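Long-range contact in HepC.19480.a.B1 (Helicobacter pylori, PDB 6MTZ), which probably acts as a metal-dependent phosphoesterase of the DHH/DHHA1 family, although its substrate is unknown: residues V11-I17 / I35-N41. Sequence-based numbering, arbitrary orientation.
Sequences VYHLSHI and IQCYNAN
Tyr12 and Tyr38 lie alongside each other on one face of two parallel strands, pointing the same way. With CG anti to the carbonyl carbon in both (chi1 -66° and -55°), the rings run side by side, and the Tyr38 hydroxyl comes to the edge of the Tyr12 ring, near its plane (OH to Tyr12 CD2 3.3 Å); helix 43-59 covers this face. Further along it, Leu14 CD1 bends over the Tyr38 carbonyl and reaches Ala40 CB (4.0 Å). On the other face, Val11 CG1 meets Ile35 CD1 at 3.9 Å, and Ile35 CD1 also touches His13 CB. The His13 ring is turned away from strand 35-39, ND1 hydrogen-bonded to Ser28 OG and NE2 to Ser70 OG. The ladder is regular: His13 N gives a nearly straight bond to Gln36 O (2.9 Å), and Tyr38 N binds His13 O. At the end of strand 35-39, Asn39 ND2 donates to His16 O (2.9 Å), just past the first strand, with that oxygen lying in its amide plane. The Asn39 amide is gripped further by Gln25 at ND2 and Arg194 at OD1, which fixes its rotation. Ile17 CG1 sits over the centre of the His16 ring, and its CD1 packs on Asn41 CG (3.5 Å). The ring's ND1 makes only a weak bond to Ala40 O, while CE1 approaches Asn41 OD1 (3.2 Å) with ring and amide planes 56° apart. Together with helix 19-29, the strands form a beta-alpha-beta crossover at the edge of the parallel sheet. The loop beginning at His16 matches the start of the His-x-Asp-x-Asp motif, which in DHH phosphoesterases contributes to the metal site and probably does so here.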
loop_
_atom_site.group_PDB
_atom_site.type_symbol
_atom_site.label_atom_id
_atom_site.label_comp_id
_atom_site.label_asym_id
_atom_site.label_seq_id
_atom_site.Cartn_x
_atom_site.Cartn_y
_atom_site.Cartn_z
ATOM N N VAL A 11 -4.644 9.737 15.194
ATOM C CA VAL A 11 -5.566 9.006 14.338
ATOM C C VAL A 11 -4.812 7.883 13.649
ATOM O O VAL A 11 -3.729 8.099 13.090
ATOM C CB VAL A 11 -6.232 9.933 13.315
ATOM C CG1 VAL A 11 -7.140 9.124 12.409
ATOM C CG2 VAL A 11 -7.004 11.035 14.049
ATOM N N TYR A 12 -5.383 6.683 13.703
ATOM C CA TYR A 12 -4.884 5.521 12.978
ATOM C C TYR A 12 -5.947 5.113 11.970
ATOM O O TYR A 12 -7.053 4.721 12.361
ATOM C CB TYR A 12 -4.564 4.381 13.950
ATOM C CG TYR A 12 -3.418 4.735 14.864
ATOM C CD1 TYR A 12 -3.626 5.476 16.024
ATOM C CD2 TYR A 12 -2.124 4.350 14.555
ATOM C CE1 TYR A 12 -2.572 5.815 16.854
ATOM C CE2 TYR A 12 -1.064 4.679 15.378
ATOM C CZ TYR A 12 -1.291 5.413 16.525
ATOM O OH TYR A 12 -0.227 5.747 17.337
ATOM N N HIS A 13 -5.629 5.211 10.674
ATOM C CA HIS A 13 -6.643 5.065 9.633
ATOM C C HIS A 13 -6.309 3.894 8.719
ATOM O O HIS A 13 -5.411 3.991 7.873
ATOM C CB HIS A 13 -6.800 6.355 8.827
ATOM C CG HIS A 13 -7.913 6.312 7.827
ATOM N ND1 HIS A 13 -8.178 7.354 6.964
ATOM C CD2 HIS A 13 -8.825 5.349 7.546
ATOM C CE1 HIS A 13 -9.202 7.034 6.193
ATOM N NE2 HIS A 13 -9.614 5.822 6.528
ATOM N N LEU A 14 -7.083 2.821 8.848
ATOM C CA LEU A 14 -6.962 1.633 8.006
ATOM C C LEU A 14 -8.039 1.640 6.922
ATOM O O LEU A 14 -9.234 1.788 7.229
ATOM C CB LEU A 14 -7.083 0.373 8.861
ATOM C CG LEU A 14 -7.330 -0.930 8.104
ATOM C CD1 LEU A 14 -6.122 -1.266 7.207
ATOM C CD2 LEU A 14 -7.686 -2.074 9.079
ATOM N N SER A 15 -7.620 1.451 5.662
ATOM C CA SER A 15 -8.544 1.481 4.527
ATOM C C SER A 15 -8.143 0.443 3.482
ATOM O O SER A 15 -7.062 -0.152 3.539
ATOM C CB SER A 15 -8.606 2.876 3.875
ATOM O OG SER A 15 -9.757 2.981 3.052
ATOM N N HIS A 16 -9.038 0.236 2.515
ATOM C CA HIS A 16 -8.818 -0.722 1.430
ATOM C C HIS A 16 -7.759 -0.163 0.466
ATOM O O HIS A 16 -7.115 0.848 0.742
ATOM C CB HIS A 16 -10.142 -1.015 0.735
ATOM C CG HIS A 16 -10.125 -2.213 -0.169
ATOM N ND1 HIS A 16 -9.682 -3.448 0.241
ATOM C CD2 HIS A 16 -10.525 -2.365 -1.458
ATOM C CE1 HIS A 16 -9.801 -4.311 -0.756
ATOM N NE2 HIS A 16 -10.310 -3.682 -1.796
ATOM N N ILE A 17 -7.588 -0.794 -0.695
ATOM C CA ILE A 17 -6.509 -0.432 -1.610
ATOM C C ILE A 17 -6.977 0.129 -2.944
ATOM O O ILE A 17 -6.132 0.598 -3.709
ATOM C CB ILE A 17 -5.556 -1.619 -1.869
ATOM C CG1 ILE A 17 -6.339 -2.830 -2.390
ATOM C CG2 ILE A 17 -4.742 -1.935 -0.622
ATOM C CD1 ILE A 17 -5.478 -3.816 -3.108
ATOM N N ILE A 35 -1.856 11.757 11.985
ATOM C CA ILE A 35 -2.510 10.585 11.404
ATOM C C ILE A 35 -1.471 9.647 10.797
ATOM O O ILE A 35 -0.553 10.081 10.096
ATOM C CB ILE A 35 -3.555 10.985 10.341
ATOM C CG1 ILE A 35 -4.218 9.740 9.747
ATOM C CG2 ILE A 35 -2.925 11.837 9.252
ATOM C CD1 ILE A 35 -5.499 10.040 8.946
ATOM N N GLN A 36 -1.626 8.353 11.073
ATOM C CA GLN A 36 -0.870 7.291 10.424
ATOM C C GLN A 36 -1.845 6.396 9.669
ATOM O O GLN A 36 -2.848 5.946 10.237
ATOM C CB GLN A 36 -0.077 6.473 11.451
ATOM C CG GLN A 36 0.622 5.238 10.867
ATOM C CD GLN A 36 1.689 5.599 9.850
ATOM O OE1 GLN A 36 2.715 6.184 10.198
ATOM N NE2 GLN A 36 1.447 5.260 8.583
ATOM N N CYS A 37 -1.555 6.138 8.396
ATOM C CA CYS A 37 -2.449 5.370 7.547
ATOM C C CYS A 37 -1.930 3.950 7.334
ATOM O O CYS A 37 -0.734 3.673 7.421
ATOM C CB CYS A 37 -2.637 6.050 6.193
ATOM S SG CYS A 37 -3.554 7.576 6.242
ATOM N N TYR A 38 -2.867 3.057 7.027
ATOM C CA TYR A 38 -2.604 1.644 6.806
ATOM C C TYR A 38 -3.561 1.164 5.731
ATOM O O TYR A 38 -4.687 1.662 5.622
ATOM C CB TYR A 38 -2.831 0.809 8.080
ATOM C CG TYR A 38 -2.060 1.254 9.306
ATOM C CD1 TYR A 38 -2.492 2.336 10.063
ATOM C CD2 TYR A 38 -0.922 0.570 9.729
ATOM C CE1 TYR A 38 -1.807 2.742 11.186
ATOM C CE2 TYR A 38 -0.231 0.971 10.863
ATOM C CZ TYR A 38 -0.687 2.062 11.585
ATOM O OH TYR A 38 -0.032 2.490 12.717
ATOM N N ASN A 39 -3.129 0.177 4.951
ATOM C CA ASN A 39 -3.983 -0.352 3.902
ATOM C C ASN A 39 -3.925 -1.866 3.896
ATOM O O ASN A 39 -2.917 -2.473 4.269
ATOM C CB ASN A 39 -3.608 0.203 2.528
ATOM C CG ASN A 39 -3.752 1.720 2.468
ATOM O OD1 ASN A 39 -2.892 2.458 2.964
ATOM N ND2 ASN A 39 -4.838 2.190 1.877
ATOM N N ALA A 40 -5.027 -2.465 3.452
ATOM C CA ALA A 40 -5.167 -3.907 3.424
ATOM C C ALA A 40 -6.054 -4.273 2.250
ATOM O O ALA A 40 -6.996 -3.548 1.926
ATOM C CB ALA A 40 -5.756 -4.429 4.747
ATOM N N ASN A 41 -5.731 -5.379 1.593
ATOM C CA ASN A 41 -6.597 -5.870 0.535
ATOM C C ASN A 41 -7.532 -6.921 1.121
ATOM O O ASN A 41 -8.682 -6.614 1.448
ATOM C CB ASN A 41 -5.775 -6.438 -0.622
ATOM C CG ASN A 41 -6.631 -6.834 -1.798
ATOM O OD1 ASN A 41 -7.820 -6.526 -1.843
ATOM N ND2 ASN A 41 -6.034 -7.521 -2.762
#